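Aromatic-L-amino-acid decarboxylase (PDB 6EEW) catalyses the pyridoxal phosphate-dependent decarboxylation of L-tryptophan to tryptamine and of 5-hydroxy-L-tryptophan to serotonin, working as a homodimer. Local coordinates at residues T166-I171 with P207-L212; L172-A177 with G281-V286; L255-G260 with A266-D271. All blocks are in the same frame, centred on the assembly; numbering follows the deposited sequence.

In the fold
All three contacts belong to the cofactor-binding domain, built round a mixed seven-stranded sheet. Interactions 1 and 2 share helix 167-186 and have centres about 10 Å apart: the first turns of the helix meet helix 206-212, the next ones meet strand 283-287. Interaction 3, its centre about 14 Å from that of interaction 2 and 16 Å from that of interaction 1, lies at the end of strand 251-258, the sheet neighbour of 283-287. Along the chain the segments of interactions 1 and 2 alternate, while interaction 3 falls between the two segments of interaction 2. Interaction 1 thus lies at the cofactor phosphate, while interactions 2 and 3 join helix and crossover connection to the sheet behind it.

Interaction 1: residues T166-I171 with P207-L212; sequences TTSESI and PKTCKL
Thr209 of helix 206-212 sets its methyl against Ile171 of helix 167-186, CG2 of Thr209 lying 3.8 Å from CG2 of Ile171 while the two side chains cross at about a right angle. In both residues CG2 stands anti to the backbone N, the branch that points across the gap between the helices. The Thr209 methyl also comes within 4.0 Å of the backbone C of Ile171, so it rests on the helix main chain as well as on a side chain. Leu172 and Ile175 extend this apolar patch along the same helix, and Met205 packs on Ser168 and Ile171.

The polar groups turn elsewhere. Thr209 OG1 is 3.9 Å from Ser168 O, too far to bond, and instead bonds to Met205 O, just before its own helix. At the N-terminus of helix 167-186, Thr166 is the N-cap: its OG1 accepts from Glu169 N at 2.9 Å with a nearly straight N-H (164°). Ser170 OG bonds to Thr166 O at 3.0 Å, backing up a weak main-chain bond from Ser170 N to the same oxygen. Thr167 N and Ser168 OG bond the phosphate of the pyridoxal phosphate carried by Lys319, at a helix start whose dipole would probably favour the anion. This is the phosphate-binding arrangement of the PLP-dependent aminotransferase fold.

Lys208 and Lys211 reach carbonyl oxygens of the second subunit. Between the two segments the contact is thus apolar and non-directional, while the polar groups bond near their own helices, to the phosphate and to the second subunit.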
ATOM      1  N   THR A 166       1.921   5.567  -1.409  1.00 47.40           N
ATOM      2  CA  THR A 166       1.767   6.781  -0.628  1.00 42.22           C
ATOM      3  C   THR A 166       2.999   7.651  -0.803  1.00 49.50           C
ATOM      4  O   THR A 166       4.028   7.225  -1.337  1.00 50.50           O
ATOM      5  CB  THR A 166       1.572   6.498   0.869  1.00 47.55           C
ATOM      6  OG1 THR A 166       2.783   5.961   1.419  1.00 50.51           O
ATOM      7  CG2 THR A 166       0.450   5.501   1.097  1.00 48.14           C
ATOM      8  N   THR A 167       2.876   8.898  -0.359  1.00 46.41           N
ATOM      9  CA  THR A 167       4.064   9.732  -0.259  1.00 48.30           C
ATOM     10  C   THR A 167       4.927   9.292   0.911  1.00 51.75           C
ATOM     11  O   THR A 167       6.159   9.285   0.818  1.00 55.16           O
ATOM     12  CB  THR A 167       3.663  11.198  -0.126  1.00 42.54           C
ATOM     13  OG1 THR A 167       2.957  11.575  -1.309  1.00 38.86           O
ATOM     14  CG2 THR A 167       4.897  12.085   0.011  1.00 42.66           C
ATOM     15  N   SER A 168       4.296   8.924   2.026  1.00 52.76           N
ATOM     16  CA  SER A 168       5.064   8.559   3.208  1.00 57.24           C
ATOM     17  C   SER A 168       6.037   7.429   2.902  1.00 56.16           C
ATOM     18  O   SER A 168       7.209   7.499   3.285  1.00 57.45           O
ATOM     19  CB  SER A 168       4.131   8.203   4.364  1.00 56.29           C
ATOM     20  OG  SER A 168       3.598   9.388   4.943  1.00 55.83           O
ATOM     21  N   GLU A 169       5.597   6.403   2.166  1.00 48.71           N
ATOM     22  CA  GLU A 169       6.512   5.297   1.909  1.00 52.81           C
ATOM     23  C   GLU A 169       7.516   5.621   0.806  1.00 53.12           C
ATOM     24  O   GLU A 169       8.634   5.100   0.823  1.00 55.34           O
ATOM     25  CB  GLU A 169       5.733   4.004   1.605  1.00 50.80           C
ATOM     26  CG  GLU A 169       4.750   4.032   0.438  1.00 62.80           C
ATOM     27  CD  GLU A 169       4.101   2.646   0.184  1.00 63.38           C
ATOM     28  OE1 GLU A 169       4.156   1.785   1.088  1.00 60.96           O
ATOM     29  OE2 GLU A 169       3.552   2.417  -0.921  1.00 62.69           O
ATOM     30  N   SER A 170       7.182   6.502  -0.131  1.00 57.35           N
ATOM     31  CA  SER A 170       8.189   6.944  -1.096  1.00 53.22           C
ATOM     32  C   SER A 170       9.305   7.710  -0.403  1.00 43.51           C
ATOM     33  O   SER A 170      10.497   7.455  -0.639  1.00 47.25           O
ATOM     34  CB  SER A 170       7.534   7.778  -2.177  1.00 54.58           C
ATOM     35  OG  SER A 170       6.588   6.979  -2.841  1.00 55.76           O
ATOM     36  N   ILE A 171       8.939   8.665   0.446  1.00 42.44           N
ATOM     37  CA  ILE A 171       9.944   9.408   1.196  1.00 36.26           C
ATOM     38  C   ILE A 171      10.728   8.472   2.101  1.00 47.54           C
ATOM     39  O   ILE A 171      11.952   8.600   2.233  1.00 45.98           O
ATOM     40  CB  ILE A 171       9.298  10.554   1.990  1.00 38.63           C
ATOM     41  CG1 ILE A 171       8.778  11.619   1.014  1.00 49.29           C
ATOM     42  CG2 ILE A 171      10.325  11.217   2.873  1.00 44.06           C
ATOM     43  CD1 ILE A 171       8.170  12.841   1.696  1.00 52.73           C
ATOM     44  N   PRO A 207       8.922  14.297   9.803  1.00 51.81           N
ATOM     45  CA  PRO A 207       9.616  13.791  11.000  1.00 53.29           C
ATOM     46  C   PRO A 207       9.249  12.356  11.350  1.00 60.50           C
ATOM     47  O   PRO A 207      10.110  11.569  11.773  1.00 53.94           O
ATOM     48  CB  PRO A 207       9.172  14.770  12.097  1.00 49.62           C
ATOM     49  CG  PRO A 207       8.725  16.027  11.337  1.00 49.69           C
ATOM     50  CD  PRO A 207       8.139  15.518  10.068  1.00 50.64           C
ATOM     51  N   LYS A 208       7.970  12.008  11.231  1.00 63.20           N
ATOM     52  CA  LYS A 208       7.560  10.634  11.479  1.00 57.46           C
ATOM     53  C   LYS A 208       8.356   9.683  10.601  1.00 55.05           C
ATOM     54  O   LYS A 208       8.885   8.669  11.072  1.00 52.59           O
ATOM     55  CB  LYS A 208       6.062  10.484  11.217  1.00 54.68           C
ATOM     56  CG  LYS A 208       5.569   9.041  11.185  1.00 57.11           C
ATOM     57  CD  LYS A 208       4.077   8.993  10.989  1.00 58.70           C
ATOM     58  CE  LYS A 208       3.568   7.568  10.898  1.00 63.47           C
ATOM     59  NZ  LYS A 208       2.081   7.563  10.846  1.00 67.79           N
ATOM     60  N   THR A 209       8.455  10.011   9.316  1.00 58.49           N
ATOM     61  CA  THR A 209       9.233   9.200   8.388  1.00 58.06           C
ATOM     62  C   THR A 209      10.687   9.088   8.832  1.00 49.83           C
ATOM     63  O   THR A 209      11.250   7.991   8.872  1.00 52.88           O
ATOM     64  CB  THR A 209       9.137   9.790   6.981  1.00 67.41           C
ATOM     65  OG1 THR A 209       7.801   9.618   6.494  1.00 72.92           O
ATOM     66  CG2 THR A 209      10.080   9.074   6.046  1.00 72.15           C
ATOM     67  N   CYS A 210      11.312  10.215   9.190  1.00 41.74           N
ATOM     68  CA  CYS A 210      12.702  10.149   9.639  1.00 46.86           C
ATOM     69  C   CYS A 210      12.847   9.214  10.838  1.00 54.65           C
ATOM     70  O   CYS A 210      13.784   8.409  10.905  1.00 52.27           O
ATOM     71  CB  CYS A 210      13.211  11.543   9.995  1.00 50.45           C
ATOM     72  SG  CYS A 210      13.274  12.700   8.588  1.00 48.34           S
ATOM     73  N   LYS A 211      11.936   9.323  11.804  1.00 59.15           N
ATOM     74  CA  LYS A 211      11.993   8.463  12.980  1.00 56.23           C
ATOM     75  C   LYS A 211      11.851   6.996  12.581  1.00 60.62           C
ATOM     76  O   LYS A 211      12.559   6.128  13.106  1.00 55.09           O
ATOM     77  CB  LYS A 211      10.900   8.871  13.968  1.00 54.90           C
ATOM     78  CG  LYS A 211      10.797   8.003  15.203  1.00 56.78           C
ATOM     79  CD  LYS A 211       9.633   8.435  16.091  1.00 56.98           C
ATOM     80  CE  LYS A 211       9.627   7.632  17.382  1.00 59.49           C
ATOM     81  NZ  LYS A 211       8.557   8.050  18.331  1.00 62.28           N
ATOM     82  N   LEU A 212      10.946   6.706  11.641  1.00 53.44           N
ATOM     83  CA  LEU A 212      10.780   5.335  11.178  1.00 52.27           C
ATOM     84  C   LEU A 212      12.080   4.754  10.644  1.00 57.78           C
ATOM     85  O   LEU A 212      12.319   3.548  10.784  1.00 57.22           O
ATOM     86  CB  LEU A 212       9.691   5.259  10.113  1.00 52.99           C
ATOM     87  CG  LEU A 212       8.286   5.600  10.607  1.00 57.31           C
ATOM     88  CD1 LEU A 212       7.273   5.316   9.523  1.00 53.86           C
ATOM     89  CD2 LEU A 212       7.956   4.801  11.872  1.00 59.25           C
TER

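Interaction 2: residues L172-A177 with G281-V286; sequences LCTIIA and GIWIHV
The indole of Trp283 carries Thr174 O on one face, 4.1 Å above its plane and over its centre, with the backbone N of His285 in plane at its edge; the ring of Phe254 also meets it, planes at about 25°. Ala177 CB approaches obliquely, 3.9 Å from Trp283 CH2. This is a helix laid on the central sheet of the PLP-dependent aminotransferase fold: helix 172-177 runs antiparallel to strand 283-286 (173°), their axes 9.5 Å apart. Trp283 and His285, alternate residues of the strand, both point at the helix. CG of Trp283 stands anti to its own N (chi1 180°), which carries the indole out from the strand to reach Thr174 and Ala177. Its NE1 and His285 ND1 both bond Ser312 OG on the adjoining strand, while His285 NE2 bonds Ser314 OG. Replacing Trp283 by alanine would probably open a gap beneath Thr174 and Ala177 and deprive Ser312 of one of its two ring partners. Thr174 spends its hydroxyl on Ile171 O, one turn back in the helix. The Thr174 and His285 side chains cross at about a right angle, and CG2 of Thr174 meets His285 ND1 at 3.8 Å.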
ATOM      1  N   LEU A 172      10.037   7.539   2.767  1.00 48.73           N
ATOM      2  CA  LEU A 172      10.718   6.582   3.633  1.00 48.55           C
ATOM      3  C   LEU A 172      11.760   5.785   2.858  1.00 48.07           C
ATOM      4  O   LEU A 172      12.888   5.603   3.328  1.00 51.34           O
ATOM      5  CB  LEU A 172       9.688   5.659   4.286  1.00 46.00           C
ATOM      6  CG  LEU A 172      10.190   4.532   5.189  1.00 47.88           C
ATOM      7  CD1 LEU A 172      11.049   5.068   6.322  1.00 47.77           C
ATOM      8  CD2 LEU A 172       9.026   3.725   5.742  1.00 43.95           C
ATOM      9  N   CYS A 173      11.413   5.328   1.654  1.00 47.13           N
ATOM     10  CA  CYS A 173      12.364   4.576   0.840  1.00 42.32           C
ATOM     11  C   CYS A 173      13.570   5.434   0.462  1.00 46.77           C
ATOM     12  O   CYS A 173      14.722   4.990   0.581  1.00 45.12           O
ATOM     13  CB  CYS A 173      11.650   4.001  -0.389  1.00 43.50           C
ATOM     14  SG  CYS A 173      10.625   2.472   0.015  1.00 49.91           S
ATOM     15  N   THR A 174      13.336   6.676   0.016  1.00 46.01           N
ATOM     16  CA  THR A 174      14.498   7.484  -0.359  1.00 46.43           C
ATOM     17  C   THR A 174      15.347   7.826   0.852  1.00 42.99           C
ATOM     18  O   THR A 174      16.582   7.872   0.753  1.00 48.62           O
ATOM     19  CB  THR A 174      14.083   8.760  -1.115  1.00 45.53           C
ATOM     20  OG1 THR A 174      13.377   9.657  -0.243  1.00 46.81           O
ATOM     21  CG2 THR A 174      13.231   8.404  -2.306  1.00 35.73           C
ATOM     22  N   ILE A 175      14.714   8.033   2.007  1.00 41.97           N
ATOM     23  CA  ILE A 175      15.462   8.287   3.237  1.00 40.12           C
ATOM     24  C   ILE A 175      16.323   7.084   3.604  1.00 41.33           C
ATOM     25  O   ILE A 175      17.467   7.233   4.053  1.00 43.72           O
ATOM     26  CB  ILE A 175      14.504   8.628   4.391  1.00 43.19           C
ATOM     27  CG1 ILE A 175      13.674   9.862   4.071  1.00 40.16           C
ATOM     28  CG2 ILE A 175      15.281   8.820   5.685  1.00 40.60           C
ATOM     29  CD1 ILE A 175      12.771  10.273   5.232  1.00 43.96           C
ATOM     30  N   ILE A 176      15.783   5.875   3.452  1.00 42.87           N
ATOM     31  CA  ILE A 176      16.581   4.701   3.799  1.00 45.50           C
ATOM     32  C   ILE A 176      17.731   4.540   2.813  1.00 47.11           C
ATOM     33  O   ILE A 176      18.852   4.182   3.194  1.00 41.15           O
ATOM     34  CB  ILE A 176      15.711   3.431   3.852  1.00 43.91           C
ATOM     35  CG1 ILE A 176      14.772   3.465   5.065  1.00 44.49           C
ATOM     36  CG2 ILE A 176      16.612   2.201   3.884  1.00 38.31           C
ATOM     37  CD1 ILE A 176      13.815   2.320   5.141  1.00 47.71           C
ATOM     38  N   ALA A 177      17.476   4.800   1.529  1.00 48.00           N
ATOM     39  CA  ALA A 177      18.545   4.761   0.534  1.00 57.33           C
ATOM     40  C   ALA A 177      19.684   5.701   0.916  1.00 54.53           C
ATOM     41  O   ALA A 177      20.863   5.318   0.907  1.00 61.29           O
ATOM     42  CB  ALA A 177      17.986   5.115  -0.848  1.00 58.44           C
ATOM     43  N   GLY A 281      26.672  17.121  -0.314  1.00 59.34           N
ATOM     44  CA  GLY A 281      26.443  15.689  -0.387  1.00 49.93           C
ATOM     45  C   GLY A 281      25.147  15.232   0.237  1.00 53.28           C
ATOM     46  O   GLY A 281      25.039  14.081   0.662  1.00 61.28           O
ATOM     47  N   ILE A 282      24.164  16.113   0.305  1.00 56.35           N
ATOM     48  CA  ILE A 282      22.858  15.816   0.874  1.00 45.73           C
ATOM     49  C   ILE A 282      21.963  15.250  -0.213  1.00 50.96           C
ATOM     50  O   ILE A 282      21.852  15.826  -1.301  1.00 62.25           O
ATOM     51  CB  ILE A 282      22.237  17.084   1.481  1.00 49.04           C
ATOM     52  CG1 ILE A 282      23.158  17.645   2.574  1.00 49.43           C
ATOM     53  CG2 ILE A 282      20.815  16.812   1.955  1.00 54.28           C
ATOM     54  CD1 ILE A 282      22.861  19.074   2.974  1.00 48.85           C
ATOM     55  N   TRP A 283      21.302  14.136   0.082  1.00 43.52           N
ATOM     56  CA  TRP A 283      20.284  13.613  -0.817  1.00 45.96           C
ATOM     57  C   TRP A 283      19.067  14.515  -0.758  1.00 46.38           C
ATOM     58  O   TRP A 283      18.482  14.700   0.310  1.00 51.77           O
ATOM     59  CB  TRP A 283      19.886  12.201  -0.420  1.00 45.65           C
ATOM     60  CG  TRP A 283      18.842  11.607  -1.295  1.00 44.93           C
ATOM     61  CD1 TRP A 283      17.609  12.129  -1.586  1.00 46.10           C
ATOM     62  CD2 TRP A 283      18.882  10.321  -1.911  1.00 50.37           C
ATOM     63  NE1 TRP A 283      16.907  11.267  -2.389  1.00 48.80           N
ATOM     64  CE2 TRP A 283      17.664  10.144  -2.594  1.00 48.33           C
ATOM     65  CE3 TRP A 283      19.839   9.304  -1.967  1.00 49.39           C
ATOM     66  CZ2 TRP A 283      17.387   9.009  -3.333  1.00 45.20           C
ATOM     67  CZ3 TRP A 283      19.560   8.178  -2.698  1.00 43.14           C
ATOM     68  CH2 TRP A 283      18.348   8.036  -3.370  1.00 40.35           C
ATOM     69  N   ILE A 284      18.667  15.066  -1.890  1.00 45.59           N
ATOM     70  CA  ILE A 284      17.497  15.926  -1.937  1.00 46.71           C
ATOM     71  C   ILE A 284      16.357  15.192  -2.625  1.00 43.53           C
ATOM     72  O   ILE A 284      16.497  14.694  -3.755  1.00 45.52           O
ATOM     73  CB  ILE A 284      17.802  17.275  -2.613  1.00 49.23           C
ATOM     74  CG1 ILE A 284      16.539  18.144  -2.622  1.00 50.37           C
ATOM     75  CG2 ILE A 284      18.428  17.078  -3.995  1.00 49.38           C
ATOM     76  CD1 ILE A 284      16.799  19.560  -3.066  1.00 50.22           C
ATOM     77  N   HIS A 285      15.228  15.124  -1.931  1.00 40.49           N
ATOM     78  CA  HIS A 285      14.016  14.528  -2.457  1.00 51.36           C
ATOM     79  C   HIS A 285      12.972  15.622  -2.538  1.00 58.64           C
ATOM     80  O   HIS A 285      12.782  16.377  -1.576  1.00 64.58           O
ATOM     81  CB  HIS A 285      13.506  13.373  -1.579  1.00 41.92           C
ATOM     82  CG  HIS A 285      12.156  12.879  -1.987  1.00 38.24           C
ATOM     83  ND1 HIS A 285      11.977  11.898  -2.939  1.00 38.92           N
ATOM     84  CD2 HIS A 285      10.913  13.279  -1.620  1.00 37.88           C
ATOM     85  CE1 HIS A 285      10.680  11.704  -3.130  1.00 39.27           C
ATOM     86  NE2 HIS A 285      10.014  12.527  -2.338  1.00 37.36           N
ATOM     87  N   VAL A 286      12.307  15.710  -3.679  1.00 55.98           N
ATOM     88  CA  VAL A 286      11.252  16.684  -3.888  1.00 49.74           C
ATOM     89  C   VAL A 286       9.924  15.965  -3.707  1.00 49.27           C
ATOM     90  O   VAL A 286       9.572  15.064  -4.486  1.00 40.59           O
ATOM     91  CB  VAL A 286      11.368  17.359  -5.256  1.00 45.74           C
ATOM     92  CG1 VAL A 286      10.166  18.227  -5.508  1.00 43.70           C
ATOM     93  CG2 VAL A 286      12.650  18.196  -5.290  1.00 43.51           C
TER

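Interaction 3: residues L255-G260 with A266-D271; sequences LCATLG and ATDPVD
Thr258 N donates to Asp268 OD2 at 2.6 Å, a short bond with an N-H angle of 151° that uses the anti lone pair of the carboxylate oxygen. The other oxygen, OD1, takes the amide of Ile233, so each carboxylate oxygen accepts one backbone N-H. With CG anti to the carbonyl carbon and beside the backbone N (chi1 -60°), the Asp268 carboxylate is brought back over the Thr258 main chain. The fit is close: Thr258 CB lies 3.3 Å from OD2, and Thr258 O comes within 3.0 Å of the same oxygen, an acceptor-acceptor approach and not a bond. That carbonyl finds its donor in Asp268 N, at 2.9 Å, so the two residues hold each other by one side-chain and one main-chain bond.

These bonds lie in the beta-alpha-beta unit of strand 251-258, helix 270-280 and strand 283-287, where the chain leaves the first strand and doubles back toward the helix, with Pro269 at its N-cap. The turn between holds Thr262, which lines the tryptophan pocket and probably binds pyridoxal phosphate. Leu259 and Thr267 form a single antiparallel bridge, a non-hydrogen-bonded pair with CA atoms 4.7 Å apart. Beyond it Gly260 N bonds to Ala266 O at 2.8 Å, bent at the hydrogen. A side chain at Gly260, with its positive phi, would press on the carbonyl O of Leu259.

The apolar part rests on Leu259, whose CD1 meets Thr267 CB at 4.1 Å, the two side chains crossing at a slant; Tyr303 packs on both. Ala257 CB touches Asp268 CB at 4.2 Å, and Leu273 of helix 270-280 touches both residues.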
ATOM      1  N   LEU A 255      17.394  15.951   2.623  1.00 49.63           N
ATOM      2  CA  LEU A 255      16.651  17.194   2.563  1.00 45.96           C
ATOM      3  C   LEU A 255      15.375  16.877   1.821  1.00 45.80           C
ATOM      4  O   LEU A 255      15.420  16.337   0.706  1.00 41.37           O
ATOM      5  CB  LEU A 255      17.434  18.296   1.841  1.00 49.98           C
ATOM      6  CG  LEU A 255      16.538  19.470   1.461  1.00 46.51           C
ATOM      7  CD1 LEU A 255      16.051  20.162   2.744  1.00 44.74           C
ATOM      8  CD2 LEU A 255      17.258  20.451   0.501  1.00 51.40           C
ATOM      9  N   CYS A 256      14.250  17.169   2.457  1.00 50.72           N
ATOM     10  CA  CYS A 256      12.940  17.012   1.848  1.00 52.97           C
ATOM     11  C   CYS A 256      12.484  18.401   1.450  1.00 47.06           C
ATOM     12  O   CYS A 256      12.090  19.197   2.306  1.00 49.95           O
ATOM     13  CB  CYS A 256      11.966  16.365   2.826  1.00 55.20           C
ATOM     14  SG  CYS A 256      10.340  16.048   2.138  1.00 67.50           S
ATOM     15  N   ALA A 257      12.541  18.693   0.154  1.00 48.36           N
ATOM     16  CA  ALA A 257      12.041  19.951  -0.383  1.00 41.53           C
ATOM     17  C   ALA A 257      10.609  19.744  -0.867  1.00 42.75           C
ATOM     18  O   ALA A 257      10.355  18.895  -1.734  1.00 43.87           O
ATOM     19  CB  ALA A 257      12.936  20.439  -1.518  1.00 41.51           C
ATOM     20  N   THR A 258       9.687  20.546  -0.341  1.00 47.17           N
ATOM     21  CA  THR A 258       8.262  20.398  -0.600  1.00 46.20           C
ATOM     22  C   THR A 258       7.773  21.402  -1.639  1.00 45.68           C
ATOM     23  O   THR A 258       7.954  22.617  -1.485  1.00 46.26           O
ATOM     24  CB  THR A 258       7.466  20.579   0.683  1.00 54.25           C
ATOM     25  OG1 THR A 258       8.024  19.742   1.698  1.00 58.35           O
ATOM     26  CG2 THR A 258       6.004  20.215   0.446  1.00 57.61           C
ATOM     27  N   LEU A 259       7.152  20.875  -2.692  1.00 43.51           N
ATOM     28  CA  LEU A 259       6.510  21.645  -3.743  1.00 48.66           C
ATOM     29  C   LEU A 259       5.006  21.570  -3.496  1.00 54.05           C
ATOM     30  O   LEU A 259       4.321  20.675  -3.986  1.00 63.60           O
ATOM     31  CB  LEU A 259       6.898  21.099  -5.107  1.00 45.72           C
ATOM     32  CG  LEU A 259       6.757  22.070  -6.263  1.00 53.02           C
ATOM     33  CD1 LEU A 259       7.627  23.294  -5.999  1.00 62.60           C
ATOM     34  CD2 LEU A 259       7.157  21.386  -7.551  1.00 47.85           C
ATOM     35  N   GLY A 260       4.495  22.508  -2.704  1.00 53.93           N
ATOM     36  CA  GLY A 260       3.079  22.557  -2.403  1.00 51.11           C
ATOM     37  C   GLY A 260       2.741  21.950  -1.061  1.00 53.42           C
ATOM     38  O   GLY A 260       2.160  20.863  -0.983  1.00 55.74           O
ATOM     39  N   ALA A 266       2.795  26.283   0.060  1.00 43.56           N
ATOM     40  CA  ALA A 266       4.102  26.913  -0.078  1.00 48.41           C
ATOM     41  C   ALA A 266       4.966  26.111  -1.048  1.00 45.66           C
ATOM     42  O   ALA A 266       4.686  24.954  -1.360  1.00 48.54           O
ATOM     43  CB  ALA A 266       4.793  27.020   1.280  1.00 44.65           C
ATOM     44  N   THR A 267       6.008  26.753  -1.566  1.00 46.05           N
ATOM     45  CA  THR A 267       6.878  26.131  -2.562  1.00 48.39           C
ATOM     46  C   THR A 267       8.329  26.331  -2.159  1.00 53.65           C
ATOM     47  O   THR A 267       8.797  27.473  -2.062  1.00 59.44           O
ATOM     48  CB  THR A 267       6.640  26.722  -3.964  1.00 48.93           C
ATOM     49  OG1 THR A 267       6.725  28.148  -3.901  1.00 59.00           O
ATOM     50  CG2 THR A 267       5.283  26.355  -4.514  1.00 41.75           C
ATOM     51  N   ASP A 268       9.025  25.244  -1.929  1.00 47.98           N
ATOM     52  CA  ASP A 268      10.454  25.365  -1.681  1.00 50.71           C
ATOM     53  C   ASP A 268      11.188  25.489  -3.006  1.00 44.09           C
ATOM     54  O   ASP A 268      10.837  24.801  -3.968  1.00 46.85           O
ATOM     55  CB  ASP A 268      10.973  24.157  -0.908  1.00 59.10           C
ATOM     56  CG  ASP A 268      10.298  23.993   0.436  1.00 69.01           C
ATOM     57  OD1 ASP A 268      10.136  25.010   1.146  1.00 65.11           O
ATOM     58  OD2 ASP A 268       9.915  22.847   0.767  1.00 79.48           O
ATOM     59  N   PRO A 269      12.223  26.335  -3.078  1.00 50.59           N
ATOM     60  CA  PRO A 269      12.877  26.604  -4.368  1.00 52.68           C
ATOM     61  C   PRO A 269      13.810  25.461  -4.735  1.00 53.36           C
ATOM     62  O   PRO A 269      14.897  25.318  -4.166  1.00 49.70           O
ATOM     63  CB  PRO A 269      13.634  27.918  -4.107  1.00 51.66           C
ATOM     64  CG  PRO A 269      13.959  27.875  -2.650  1.00 53.72           C
ATOM     65  CD  PRO A 269      12.811  27.123  -1.982  1.00 52.96           C
ATOM     66  N   VAL A 270      13.382  24.639  -5.694  1.00 50.85           N
ATOM     67  CA  VAL A 270      14.169  23.470  -6.076  1.00 51.38           C
ATOM     68  C   VAL A 270      15.542  23.878  -6.592  1.00 55.42           C
ATOM     69  O   VAL A 270      16.555  23.251  -6.261  1.00 56.12           O
ATOM     70  CB  VAL A 270      13.405  22.631  -7.118  1.00 54.47           C
ATOM     71  CG1 VAL A 270      14.326  21.602  -7.732  1.00 53.56           C
ATOM     72  CG2 VAL A 270      12.201  21.956  -6.472  1.00 57.51           C
ATOM     73  N   ASP A 271      15.603  24.946  -7.393  1.00 60.55           N
ATOM     74  CA  ASP A 271      16.838  25.285  -8.101  1.00 59.94           C
ATOM     75  C   ASP A 271      17.967  25.638  -7.139  1.00 53.24           C
ATOM     76  O   ASP A 271      19.095  25.161  -7.305  1.00 56.50           O
ATOM     77  CB  ASP A 271      16.586  26.427  -9.094  1.00 61.04           C
ATOM     78  CG  ASP A 271      15.763  27.545  -8.495  1.00 68.46           C
ATOM     79  OD1 ASP A 271      15.509  27.484  -7.268  1.00 66.31           O
ATOM     80  OD2 ASP A 271      15.351  28.461  -9.254  1.00 76.22           O
TER